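Local coordinates for MsStt7d protein (Micromonas, PDB 4IX3) that probably phosphorylates protein substrates with ATP, this chain being the kinase catalytic domain of an algal homolog of the Stt7 state transition kinase, at residues Thr35-Val40 / Leu49-Ala54; Gly86-Gly91 / Trp108-Asn113; Ile21-Gly26 / Gly96-Gly101; Glu64-Val69 / Leu186-Ala191. One frame throughout, in Å; residues are numbered along the deposited sequence. Where two conformers were deposited one is given.

Interactions 1 and 2 pair strands of the curled antiparallel small-lobe sheet, interaction 3 packs a loop on its strand 21-23, and interaction 4 joins helix 59-76 to the magnesium-binding loop. Strands 45-52 and 106-112 are neighbours, so interactions 1 and 2 lie with centres about 8 Å apart, and K50 O probably accepts L109 N at 2.9 Å. Interaction 3 adjoins interaction 1 through strand 21-23, where L24 N lies 2.9 Å from R38 O. The tie to the active site is the salt bridge from K50 NZ in interaction 1 to E66 OE1 in interaction 4, 2.7 Å long. Interactions 3 and 4 do not touch; their nearest atoms are about 13 Å apart.

Interaction 1 (Thr35-Val40 / Leu49-Ala54); sequences TVFRGV and LKNAKA
V36 and K50 face each other as a non-hydrogen-bonded antiparallel pair, with CA atoms 4.3 Å apart, between the hydrogen-bonded pairs T35-N51 and F37-L49. This is the hairpin of strands 34-41 and 45-52 in the small lobe of the protein kinase fold, and the two short segments run at 151° to each other. F37 N to L49 O is the shortest of the four backbone bonds, at 2.7 Å. On one face V36 CG2 rests against the K50 aliphatic chain, 4.0 Å from CG. K50 CG stands anti to the backbone N (chi1 -174°) and the chain runs on fully extended, carrying NZ past V36 to its salt bridge with E66. K50 is an ADP-binding residue in a nucleotide complex of this protein. On the other face, L49 CD1 comes 3.9 Å from G39 CA, while T35 and N51 lie side by side and point the same way. The N51 amide is turned 72° from the F37 ring and brings OD1 in plane at the ring edge, 4.0 Å from CE2. At the open end of the hairpin a water bridges the strands: it donates to N51 OD1 and A52 O, and sits 2.7 Å from T35 OG1.

Interaction 2 (Gly86-Gly91 / Trp108-Asn113); sequences GCIELG and WLMWAN
I88 reaches across to W108 and M110 with its CD1 methyl, which touches both at their first side-chain carbon, 4.1 Å from W108 CB and 4.0 Å from M110 CB. Its chain crosses each of them at a slant. Chi2 of I88, 95°, lies well off a staggered value, and that turn puts CD1 against both neighbours. W108 presents an edge to the opposite strand: I88 O lies in the plane of the indole, 3.6 Å from CD1, and also accepts W108 N. The indole nitrogen NE1 bonds to T104 O beyond the two segments. L90 CD1 adds an oblique apolar contact with W108 CD1. Strands 84-90 and 106-112 pair antiparallel in the small-lobe sheet of the kinase fold, and the second of them leads through A112, seen to bind ADP in a nucleotide complex, toward the hinge. The other face of the pair carries C87 and L109, whose CB and CD2 meet at 4.0 Å. Both also touch M67 of helix 59-76, which packs over that side. Between these two positions the backbone closes up, C87 CA standing 3.2 Å from W108 O in a CA-H...O contact.

Interaction 3 (Ile21-Gly26 / Gly96-Gly101); sequences IRVLPG and GEIYNG
G101 O draws several groups of the strand 21-23 region around itself. The main one is V23 N, 2.9 Å from G101 O in a nearly straight bond (169° at the hydrogen). The donor comes in from above the carbonyl plane, 47° out of it. R22 CA adds a CA-H...O contact to the same oxygen, and a water held by I21 O donates to it weakly. V23 follows its amide into the contact: CG1 stands between the backbone N and the carbonyl carbon (chi1 54°), which sets it 3.4 Å from G101 C. CG1 also meets I98 CD1 at 4.1 Å. Two residues on, the P25 ring lies beside the 3-10 turn 98-100, with P25 CG 3.9 Å from I98 O. I98 O already accepts G101 N at 2.8 Å, the bond that closes the turn just before the G101 carbonyl. The contact joins the first strand of the small-lobe sheet to the loop between strands 84-90 and 106-112, with F37 packing on both V23 and I98. V23 N to G101 O is the one direct hydrogen bond between the segments, so the polar match rests on backbone atoms, not side-chain identity, with apolar V23, P25 and I98 around it.

Interaction 4 (Glu64-Val69 / Leu186-Ala191); sequences ECEMDV and LIDLGA. With MG (magnesium ion), chain E.
E66 and D188 bring two carboxylates together with OE2 and OD1 only 4.5 Å apart, and a water spans the gap. It donates at 2.6 Å to E66 OE2 and 2.8 Å to D188 OD1. A second water also donates to E66 OE2 and accepts L189 N, so the polar links from E66 to the loop run through water, with no direct hydrogen bond, while its chain packs on L189 and G190. The other oxygen, OE1, pairs with K50. CG of E66 is anti to the backbone N (chi1 178°) and the chain beyond it is extended; the carboxylate rests against G190, with E66 OE1 3.5 Å from G190 CA. D188-L189-G190 is this kinase's form of the DFG motif, and E66 matches the conserved glutamate of helix C; its pairing with K50 is consistent with the helix-in arrangement of active kinases. One helical turn on, V69 CG1 packs on L189 CB at 4.3 Å. Within the loop D188 OD1 accepts G190 N in an Asx turn, the donor lying 45° out of the carboxylate plane. That bond helps fix the rotation of the group whose OD2 binds the magnesium ion at 2.1 Å, alongside four waters and D168.

Interaction 1 (Thr35-Val40 / Leu49-Ala54)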
loop_
_atom_site.group_PDB
_atom_site.type_symbol
_atom_site.label_atom_id
_atom_site.label_comp_id
_atom_site.label_asym_id
_atom_site.label_seq_id
_atom_site.Cartn_x
_atom_site.Cartn_y
_atom_site.Cartn_z
ATOM N N THR B 35 1.714 -1.688 -8.224
ATOM C CA THR B 35 0.537 -2.361 -8.732
ATOM C C THR B 35 0.975 -3.383 -9.753
ATOM O O THR B 35 1.795 -3.073 -10.632
ATOM C CB THR B 35 -0.451 -1.371 -9.386
ATOM O OG1 THR B 35 -0.677 -0.285 -8.460
ATOM C CG2 THR B 35 -1.779 -2.032 -9.690
ATOM N N VAL B 36 0.478 -4.607 -9.627
ATOM C CA VAL B 36 0.814 -5.718 -10.537
ATOM C C VAL B 36 -0.380 -5.947 -11.459
ATOM O O VAL B 36 -1.522 -5.972 -11.001
ATOM C CB VAL B 36 1.211 -7.001 -9.757
ATOM C CG1 VAL B 36 1.502 -8.109 -10.758
ATOM C CG2 VAL B 36 2.421 -6.723 -8.876
ATOM N N PHE B 37 -0.110 -6.112 -12.747
ATOM C CA PHE B 37 -1.115 -6.441 -13.731
ATOM C C PHE B 37 -0.702 -7.716 -14.491
ATOM O O PHE B 37 0.475 -8.014 -14.601
ATOM C CB PHE B 37 -1.174 -5.326 -14.783
ATOM C CG PHE B 37 -1.568 -3.984 -14.244
ATOM C CD1 PHE B 37 -2.866 -3.549 -14.366
ATOM C CD2 PHE B 37 -0.624 -3.152 -13.677
ATOM C CE1 PHE B 37 -3.226 -2.316 -13.847
ATOM C CE2 PHE B 37 -0.957 -1.874 -13.213
ATOM C CZ PHE B 37 -2.264 -1.467 -13.318
ATOM N N ARG B 38 -1.659 -8.451 -15.039
ATOM C CA ARG B 38 -1.307 -9.484 -16.030
ATOM C C ARG B 38 -1.064 -8.781 -17.365
ATOM O O ARG B 38 -1.616 -7.718 -17.635
ATOM C CB ARG B 38 -2.441 -10.476 -16.233
ATOM C CG ARG B 38 -2.669 -11.407 -15.070
ATOM C CD ARG B 38 -3.777 -12.315 -15.553
ATOM N NE ARG B 38 -4.239 -13.207 -14.500
ATOM C CZ ARG B 38 -5.136 -12.859 -13.582
ATOM N NH1 ARG B 38 -5.643 -11.632 -13.599
ATOM N NH2 ARG B 38 -5.483 -13.717 -12.620
ATOM N N GLY B 39 -0.263 -9.395 -18.223
ATOM C CA GLY B 39 -0.093 -8.886 -19.580
ATOM C C GLY B 39 0.295 -10.013 -20.516
ATOM O O GLY B 39 0.403 -11.175 -20.123
ATOM N N VAL B 40 0.405 -9.665 -21.792
ATOM C CA VAL B 40 0.803 -10.634 -22.812
ATOM C C VAL B 40 1.948 -9.974 -23.570
ATOM O O VAL B 40 1.811 -8.818 -24.024
ATOM C CB VAL B 40 -0.354 -10.955 -23.781
ATOM C CG1 VAL B 40 0.127 -11.930 -24.843
ATOM C CG2 VAL B 40 -1.542 -11.556 -23.027
ATOM N N LEU B 49 3.320 -7.742 -14.776
ATOM C CA LEU B 49 3.899 -6.414 -14.984
ATOM C C LEU B 49 3.658 -5.602 -13.714
ATOM O O LEU B 49 2.559 -5.642 -13.173
ATOM C CB LEU B 49 3.147 -5.704 -16.127
ATOM C CG LEU B 49 3.423 -6.307 -17.516
ATOM C CD1 LEU B 49 2.254 -6.019 -18.441
ATOM C CD2 LEU B 49 4.766 -5.792 -17.999
ATOM N N LYS B 50 4.658 -4.876 -13.266
ATOM C CA LYS B 50 4.483 -4.044 -12.058
ATOM C C LYS B 50 4.967 -2.641 -12.321
ATOM O O LYS B 50 6.066 -2.461 -12.869
ATOM C CB LYS B 50 5.312 -4.602 -10.875
ATOM C CG LYS B 50 5.056 -3.851 -9.556
ATOM C CD LYS B 50 5.740 -4.548 -8.370
ATOM C CE LYS B 50 5.432 -3.805 -7.101
ATOM N NZ LYS B 50 6.116 -4.476 -5.922
ATOM N N ASN B 51 4.196 -1.653 -11.834
ATOM C CA ASN B 51 4.704 -0.282 -11.806
ATOM C C ASN B 51 4.550 0.287 -10.383
ATOM O O ASN B 51 4.037 -0.410 -9.488
ATOM C CB ASN B 51 4.035 0.616 -12.859
ATOM C CG ASN B 51 2.586 0.957 -12.520
ATOM O OD1 ASN B 51 1.959 0.326 -11.643
ATOM N ND2 ASN B 51 2.039 1.958 -13.234
ATOM N N ALA B 52 5.062 1.488 -10.151
ATOM C CA ALA B 52 4.955 2.142 -8.840
ATOM C C ALA B 52 3.561 2.754 -8.695
ATOM O O ALA B 52 2.945 3.199 -9.675
ATOM C CB ALA B 52 6.036 3.212 -8.705
ATOM N N LYS B 53 3.063 2.826 -7.460
ATOM C CA LYS B 53 1.869 3.646 -7.146
ATOM C C LYS B 53 2.273 5.112 -7.163
ATOM O O LYS B 53 3.249 5.487 -6.498
ATOM C CB LYS B 53 1.329 3.252 -5.756
ATOM C CG LYS B 53 0.626 1.886 -5.833
ATOM C CD LYS B 53 0.120 1.453 -4.454
ATOM C CE LYS B 53 -1.139 2.177 -4.043
ATOM N NZ LYS B 53 -1.602 1.442 -2.834
ATOM N N ALA B 54 1.513 5.924 -7.896
ATOM C CA ALA B 54 1.869 7.350 -7.992
ATOM C C ALA B 54 1.680 8.096 -6.675
ATOM O O ALA B 54 2.199 9.194 -6.459
ATOM C CB ALA B 54 0.986 7.999 -9.034
HETATM O O HOH W 1 0.219 1.725 -10.077
#

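Interaction 2 (Gly86-Gly91 / Trp108-Asn113)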
loop_
_atom_site.group_PDB
_atom_site.type_symbol
_atom_site.label_atom_id
_atom_site.label_comp_id
_atom_site.label_asym_id
_atom_site.label_seq_id
_atom_site.Cartn_x
_atom_site.Cartn_y
_atom_site.Cartn_z
ATOM N N GLY B 86 13.076 -8.365 -17.025
ATOM C CA GLY B 86 13.677 -7.042 -17.189
ATOM C C GLY B 86 12.724 -5.900 -16.933
ATOM O O GLY B 86 11.735 -6.049 -16.212
ATOM N N CYS B 87 13.083 -4.740 -17.452
ATOM C CA CYS B 87 12.312 -3.534 -17.228
ATOM C C CYS B 87 11.848 -2.930 -18.538
ATOM O O CYS B 87 12.388 -3.270 -19.589
ATOM C CB CYS B 87 13.111 -2.522 -16.408
ATOM S SG CYS B 87 14.438 -1.727 -17.329
ATOM N N ILE B 88 10.900 -1.996 -18.454
ATOM C CA ILE B 88 10.497 -1.165 -19.602
ATOM C C ILE B 88 10.127 0.185 -19.041
ATOM O O ILE B 88 9.193 0.262 -18.245
ATOM C CB ILE B 88 9.256 -1.746 -20.367
ATOM C CG1 ILE B 88 9.323 -3.268 -20.461
ATOM C CG2 ILE B 88 9.163 -1.054 -21.748
ATOM C CD1 ILE B 88 8.564 -4.011 -19.365
ATOM N N GLU B 89 10.798 1.253 -19.432
ATOM C CA GLU B 89 10.436 2.594 -18.981
ATOM C C GLU B 89 9.812 3.388 -20.117
ATOM O O GLU B 89 10.390 3.474 -21.143
ATOM C CB GLU B 89 11.647 3.287 -18.404
ATOM C CG GLU B 89 11.286 4.568 -17.651
ATOM C CD GLU B 89 12.460 5.169 -16.915
ATOM O OE1 GLU B 89 13.610 4.997 -17.324
ATOM O OE2 GLU B 89 12.221 5.804 -15.902
ATOM N N LEU B 90 8.617 3.928 -19.905
ATOM C CA LEU B 90 7.925 4.672 -20.950
ATOM C C LEU B 90 7.845 6.151 -20.602
ATOM O O LEU B 90 7.581 6.511 -19.454
ATOM C CB LEU B 90 6.521 4.107 -21.171
ATOM C CG LEU B 90 6.397 2.978 -22.197
ATOM C CD1 LEU B 90 6.027 1.669 -21.514
ATOM C CD2 LEU B 90 5.378 3.335 -23.268
ATOM N N GLY B 91 8.075 7.008 -21.591
ATOM C CA GLY B 91 8.031 8.457 -21.351
ATOM C C GLY B 91 6.606 8.959 -21.427
ATOM O O GLY B 91 5.630 8.204 -21.459
ATOM N N TRP B 108 8.412 0.169 -15.504
ATOM C CA TRP B 108 7.745 -1.123 -15.351
ATOM C C TRP B 108 8.740 -2.239 -15.163
ATOM O O TRP B 108 9.823 -2.229 -15.786
ATOM C CB TRP B 108 6.909 -1.476 -16.573
ATOM C CG TRP B 108 5.737 -0.560 -16.749
ATOM C CD1 TRP B 108 5.687 0.700 -17.344
ATOM C CD2 TRP B 108 4.407 -0.860 -16.299
ATOM N NE1 TRP B 108 4.390 1.167 -17.306
ATOM C CE2 TRP B 108 3.564 0.249 -16.694
ATOM C CE3 TRP B 108 3.825 -1.971 -15.681
ATOM C CZ2 TRP B 108 2.227 0.279 -16.373
ATOM C CZ3 TRP B 108 2.475 -1.949 -15.386
ATOM C CH2 TRP B 108 1.682 -0.842 -15.712
ATOM N N LEU B 109 8.403 -3.249 -14.344
ATOM C CA LEU B 109 9.136 -4.532 -14.290
ATOM C C LEU B 109 8.259 -5.603 -14.893
ATOM O O LEU B 109 7.021 -5.565 -14.808
ATOM C CB LEU B 109 9.454 -4.858 -12.830
ATOM C CG LEU B 109 10.193 -3.771 -12.073
ATOM C CD1 LEU B 109 10.558 -4.281 -10.678
ATOM C CD2 LEU B 109 11.449 -3.315 -12.832
ATOM N N MET B 110 8.893 -6.654 -15.440
ATOM C CA MET B 110 8.169 -7.745 -16.068
ATOM C C MET B 110 8.758 -9.098 -15.650
ATOM O O MET B 110 9.982 -9.247 -15.567
ATOM C CB MET B 110 8.218 -7.595 -17.596
ATOM C CG MET B 110 7.299 -8.563 -18.341
ATOM S SD MET B 110 7.111 -8.162 -20.093
ATOM C CE MET B 110 8.669 -8.780 -20.736
ATOM N N TRP B 111 7.839 -10.019 -15.377
ATOM C CA TRP B 111 8.192 -11.413 -15.080
ATOM C C TRP B 111 7.383 -12.350 -15.938
ATOM O O TRP B 111 6.265 -12.023 -16.366
ATOM C CB TRP B 111 7.904 -11.763 -13.616
ATOM C CG TRP B 111 8.663 -10.940 -12.632
ATOM C CD1 TRP B 111 9.803 -11.237 -11.944
ATOM C CD2 TRP B 111 8.240 -9.630 -12.139
ATOM N NE1 TRP B 111 10.115 -10.224 -11.056
ATOM C CE2 TRP B 111 9.217 -9.211 -11.172
ATOM C CE3 TRP B 111 7.149 -8.790 -12.418
ATOM C CZ2 TRP B 111 9.059 -8.033 -10.446
ATOM C CZ3 TRP B 111 6.990 -7.640 -11.661
ATOM C CH2 TRP B 111 7.932 -7.272 -10.708
ATOM N N ALA B 112 7.853 -13.612 -16.059
ATOM C CA ALA B 112 6.973 -14.638 -16.579
ATOM C C ALA B 112 5.816 -14.848 -15.593
ATOM O O ALA B 112 6.019 -14.778 -14.368
ATOM C CB ALA B 112 7.711 -15.961 -16.666
ATOM N N ASN B 113 4.634 -15.145 -16.131
ATOM C CA ASN B 113 3.509 -15.601 -15.327
ATOM C C ASN B 113 3.754 -17.094 -15.050
ATOM O O ASN B 113 3.625 -17.933 -15.959
ATOM C CB ASN B 113 2.190 -15.373 -16.071
ATOM C CG ASN B 113 0.993 -15.745 -15.235
ATOM O OD1 ASN B 113 1.126 -16.526 -14.289
ATOM N ND2 ASN B 113 -0.172 -15.197 -15.545
#

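Interaction 3 (Ile21-Gly26 / Gly96-Gly101)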
loop_
_atom_site.group_PDB
_atom_site.type_symbol
_atom_site.label_atom_id
_atom_site.label_comp_id
_atom_site.label_asym_id
_atom_site.label_seq_id
_atom_site.Cartn_x
_atom_site.Cartn_y
_atom_site.Cartn_z
ATOM N N ILE B 21 3.997 -5.328 -25.705
ATOM C CA ILE B 21 3.390 -5.655 -24.408
ATOM C C ILE B 21 1.964 -5.123 -24.481
ATOM O O ILE B 21 1.730 -3.920 -24.696
ATOM C CB ILE B 21 4.175 -5.054 -23.214
ATOM C CG1 ILE B 21 5.567 -5.735 -23.155
ATOM C CG2 ILE B 21 3.424 -5.297 -21.902
ATOM C CD1 ILE B 21 6.600 -4.992 -22.346
ATOM N N ARG B 22 1.039 -6.002 -24.120
ATOM C CA ARG B 22 -0.342 -5.654 -23.901
ATOM C C ARG B 22 -0.629 -5.886 -22.424
ATOM O O ARG B 22 -0.389 -6.980 -21.904
ATOM C CB ARG B 22 -1.288 -6.489 -24.773
ATOM C CG ARG B 22 -2.740 -6.113 -24.594
ATOM C CD ARG B 22 -3.601 -6.743 -25.671
ATOM N NE ARG B 22 -3.602 -8.196 -25.568
ATOM C CZ ARG B 22 -4.403 -8.875 -24.750
ATOM N NH1 ARG B 22 -5.216 -8.215 -23.930
ATOM N NH2 ARG B 22 -4.388 -10.207 -24.751
ATOM N N VAL B 23 -1.157 -4.865 -21.765
ATOM C CA VAL B 23 -1.480 -4.930 -20.341
ATOM C C VAL B 23 -2.972 -5.186 -20.202
ATOM O O VAL B 23 -3.798 -4.596 -20.915
ATOM C CB VAL B 23 -0.912 -3.726 -19.538
ATOM C CG1 VAL B 23 -1.328 -2.385 -20.111
ATOM C CG2 VAL B 23 -1.305 -3.841 -18.065
ATOM N N LEU B 24 -3.328 -6.113 -19.318
ATOM C CA LEU B 24 -4.740 -6.393 -19.070
ATOM C C LEU B 24 -5.214 -5.593 -17.850
ATOM O O LEU B 24 -4.572 -5.619 -16.802
ATOM C CB LEU B 24 -4.942 -7.895 -18.819
ATOM C CG LEU B 24 -4.944 -8.825 -20.024
ATOM C CD1 LEU B 24 -3.686 -8.734 -20.860
ATOM C CD2 LEU B 24 -5.179 -10.258 -19.579
ATOM N N PRO B 25 -6.302 -4.823 -17.996
ATOM C CA PRO B 25 -6.838 -4.137 -16.816
ATOM C C PRO B 25 -7.192 -5.088 -15.661
ATOM O O PRO B 25 -7.496 -6.269 -15.889
ATOM C CB PRO B 25 -8.109 -3.470 -17.340
ATOM C CG PRO B 25 -7.966 -3.386 -18.822
ATOM C CD PRO B 25 -6.909 -4.363 -19.260
ATOM N N GLY B 26 -7.066 -4.592 -14.432
ATOM C CA GLY B 26 -7.391 -5.374 -13.238
ATOM C C GLY B 26 -6.162 -5.728 -12.425
ATOM O O GLY B 26 -5.511 -6.725 -12.703
ATOM N N GLY B 96 1.024 5.260 -22.521
ATOM C CA GLY B 96 -0.303 4.894 -22.955
ATOM C C GLY B 96 -1.295 4.939 -21.818
ATOM O O GLY B 96 -1.198 5.818 -20.934
ATOM N N GLU B 97 -2.288 4.047 -21.887
ATOM C CA GLU B 97 -3.385 4.040 -20.931
ATOM C C GLU B 97 -3.692 2.585 -20.643
ATOM O O GLU B 97 -3.842 1.800 -21.579
ATOM C CB GLU B 97 -4.623 4.706 -21.551
ATOM C CG GLU B 97 -4.382 6.128 -22.007
ATOM C CD GLU B 97 -3.673 6.224 -23.357
ATOM O OE1 GLU B 97 -3.884 5.348 -24.236
ATOM O OE2 GLU B 97 -2.918 7.208 -23.561
ATOM N N ILE B 98 -3.836 2.233 -19.368
ATOM C CA ILE B 98 -4.112 0.827 -19.025
ATOM C C ILE B 98 -5.386 0.369 -19.733
ATOM O O ILE B 98 -5.457 -0.765 -20.220
ATOM C CB ILE B 98 -4.224 0.601 -17.495
ATOM C CG1 ILE B 98 -2.961 1.126 -16.805
ATOM C CG2 ILE B 98 -4.461 -0.871 -17.151
ATOM C CD1 ILE B 98 -1.682 0.405 -17.167
ATOM N N TYR B 99 -6.404 1.226 -19.785
ATOM C CA TYR B 99 -7.663 0.801 -20.399
ATOM C C TYR B 99 -7.538 0.542 -21.910
ATOM O O TYR B 99 -8.333 -0.207 -22.488
ATOM C CB TYR B 99 -8.782 1.787 -20.076
ATOM C CG TYR B 99 -8.524 3.211 -20.521
ATOM C CD1 TYR B 99 -8.783 3.610 -21.836
ATOM C CD2 TYR B 99 -8.090 4.180 -19.611
ATOM C CE1 TYR B 99 -8.584 4.923 -22.238
ATOM C CE2 TYR B 99 -7.901 5.498 -20.000
ATOM C CZ TYR B 99 -8.138 5.854 -21.316
ATOM O OH TYR B 99 -7.950 7.156 -21.709
ATOM N N ASN B 100 -6.511 1.125 -22.535
ATOM C CA ASN B 100 -6.199 0.856 -23.938
ATOM C C ASN B 100 -5.255 -0.346 -24.088
ATOM O O ASN B 100 -4.836 -0.691 -25.192
ATOM C CB ASN B 100 -5.603 2.110 -24.589
ATOM C CG ASN B 100 -6.682 3.117 -24.948
ATOM O OD1 ASN B 100 -6.419 4.318 -25.058
ATOM N ND2 ASN B 100 -7.909 2.632 -25.096
ATOM N N GLY B 101 -4.880 -0.964 -22.970
ATOM C CA GLY B 101 -3.922 -2.064 -22.992
ATOM C C GLY B 101 -2.464 -1.718 -23.225
ATOM O O GLY B 101 -1.654 -2.589 -23.524
HETATM O O HOH W 2 -0.209 -3.107 -26.503
#

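Interaction 4 (Glu64-Val69 / Leu186-Ala191)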
loop_
_atom_site.group_PDB
_atom_site.type_symbol
_atom_site.label_atom_id
_atom_site.label_comp_id
_atom_site.label_asym_id
_atom_site.label_seq_id
_atom_site.Cartn_x
_atom_site.Cartn_y
_atom_site.Cartn_z
ATOM N N GLU B 64 12.759 0.621 -7.801
ATOM C CA GLU B 64 14.133 0.495 -8.272
ATOM C C GLU B 64 14.914 -0.519 -7.455
ATOM O O GLU B 64 15.709 -1.284 -8.012
ATOM C CB GLU B 64 14.829 1.843 -8.245
ATOM C CG GLU B 64 14.412 2.711 -9.428
ATOM C CD GLU B 64 14.923 4.134 -9.339
ATOM O OE1 GLU B 64 15.313 4.582 -8.252
ATOM O OE2 GLU B 64 14.741 4.841 -10.349
ATOM N N CYS B 65 14.711 -0.529 -6.142
ATOM C CA CYS B 65 15.358 -1.542 -5.326
ATOM C C CYS B 65 14.853 -2.940 -5.691
ATOM O O CYS B 65 15.664 -3.903 -5.802
ATOM C CB CYS B 65 15.124 -1.245 -3.858
ATOM S SG CYS B 65 16.265 -2.153 -2.816
ATOM N N GLU B 66 13.548 -3.115 -5.813
ATOM C CA GLU B 66 12.995 -4.390 -6.237
ATOM C C GLU B 66 13.611 -4.821 -7.567
ATOM O O GLU B 66 13.948 -6.003 -7.779
ATOM C CB GLU B 66 11.482 -4.293 -6.363
ATOM C CG GLU B 66 10.867 -5.591 -6.838
ATOM C CD GLU B 66 9.356 -5.606 -6.733
ATOM O OE1 GLU B 66 8.798 -4.555 -6.317
ATOM O OE2 GLU B 66 8.739 -6.622 -7.120
ATOM N N MET B 67 13.806 -3.878 -8.479
ATOM C CA MET B 67 14.454 -4.178 -9.752
ATOM C C MET B 67 15.875 -4.676 -9.534
ATOM O O MET B 67 16.220 -5.734 -10.113
ATOM C CB MET B 67 14.449 -2.904 -10.602
ATOM C CG MET B 67 15.128 -3.150 -11.943
ATOM S SD MET B 67 14.923 -1.738 -13.105
ATOM C CE MET B 67 15.929 -0.511 -12.296
ATOM N N ASP B 68 16.665 -3.942 -8.755
ATOM C CA ASP B 68 18.054 -4.315 -8.512
ATOM C C ASP B 68 18.115 -5.744 -7.899
ATOM O O ASP B 68 18.974 -6.588 -8.284
ATOM C CB ASP B 68 18.730 -3.359 -7.522
ATOM C CG ASP B 68 18.922 -1.945 -8.067
ATOM O OD1 ASP B 68 18.921 -1.766 -9.298
ATOM O OD2 ASP B 68 19.153 -1.017 -7.230
ATOM N N VAL B 69 17.288 -6.003 -6.884
ATOM C CA VAL B 69 17.320 -7.323 -6.210
ATOM C C VAL B 69 16.883 -8.379 -7.222
ATOM O O VAL B 69 17.451 -9.490 -7.226
ATOM C CB VAL B 69 16.452 -7.330 -4.921
ATOM C CG1 VAL B 69 16.336 -8.747 -4.355
ATOM C CG2 VAL B 69 17.004 -6.346 -3.898
ATOM N N LEU B 186 8.866 -18.567 -5.470
ATOM C CA LEU B 186 8.514 -17.312 -4.754
ATOM C C LEU B 186 8.187 -16.219 -5.765
ATOM O O LEU B 186 8.815 -16.139 -6.822
ATOM C CB LEU B 186 9.671 -16.877 -3.871
ATOM C CG LEU B 186 9.778 -17.752 -2.589
ATOM C CD1 LEU B 186 11.189 -17.724 -2.051
ATOM C CD2 LEU B 186 8.834 -17.285 -1.501
ATOM N N ILE B 187 7.288 -15.325 -5.392
ATOM C CA ILE B 187 7.181 -14.055 -6.074
ATOM C C ILE B 187 7.449 -12.949 -5.055
ATOM O O ILE B 187 7.523 -13.190 -3.836
ATOM C CB ILE B 187 5.813 -13.820 -6.706
ATOM C CG1 ILE B 187 4.687 -13.880 -5.667
ATOM C CG2 ILE B 187 5.575 -14.843 -7.823
ATOM C CD1 ILE B 187 3.418 -13.154 -6.123
ATOM N N ASP B 188 7.550 -11.713 -5.565
ATOM C CA ASP B 188 7.435 -10.494 -4.770
ATOM C C ASP B 188 8.677 -10.238 -3.906
ATOM O O ASP B 188 8.679 -10.461 -2.669
ATOM C CB ASP B 188 6.155 -10.468 -3.933
ATOM C CG ASP B 188 6.106 -9.222 -3.072
ATOM O OD1 ASP B 188 6.721 -8.182 -3.466
ATOM O OD2 ASP B 188 5.514 -9.335 -1.931
ATOM N N LEU B 189 9.730 -9.733 -4.548
ATOM C CA LEU B 189 10.912 -9.284 -3.867
ATOM C C LEU B 189 10.807 -7.785 -3.533
ATOM O O LEU B 189 11.809 -7.123 -3.239
ATOM C CB LEU B 189 12.155 -9.542 -4.736
ATOM C CG LEU B 189 12.486 -11.016 -4.936
ATOM C CD1 LEU B 189 13.334 -11.243 -6.173
ATOM C CD2 LEU B 189 13.059 -11.703 -3.702
ATOM N N GLY B 190 9.573 -7.287 -3.408
ATOM C CA GLY B 190 9.380 -5.846 -3.155
ATOM C C GLY B 190 9.853 -5.361 -1.792
ATOM O O GLY B 190 10.180 -4.195 -1.603
ATOM N N ALA B 191 9.925 -6.262 -0.812
ATOM C CA ALA B 191 10.470 -5.917 0.495
ATOM C C ALA B 191 11.814 -6.570 0.771
ATOM O O ALA B 191 12.360 -6.468 1.862
ATOM C CB ALA B 191 9.500 -6.298 1.607
HETATM MG MG MG E . 4.875 -8.068 -0.426
HETATM O O HOH W 3 9.737 -9.148 -7.332
HETATM O O HOH W 4 6.452 -7.250 -6.089
HETATM O O HOH W 5 6.836 -7.577 0.021
HETATM O O HOH W 6 4.973 -6.596 -1.971
HETATM O O HOH W 7 3.000 -8.477 -1.021
HETATM O O HOH W 8 4.241 -6.707 0.897
#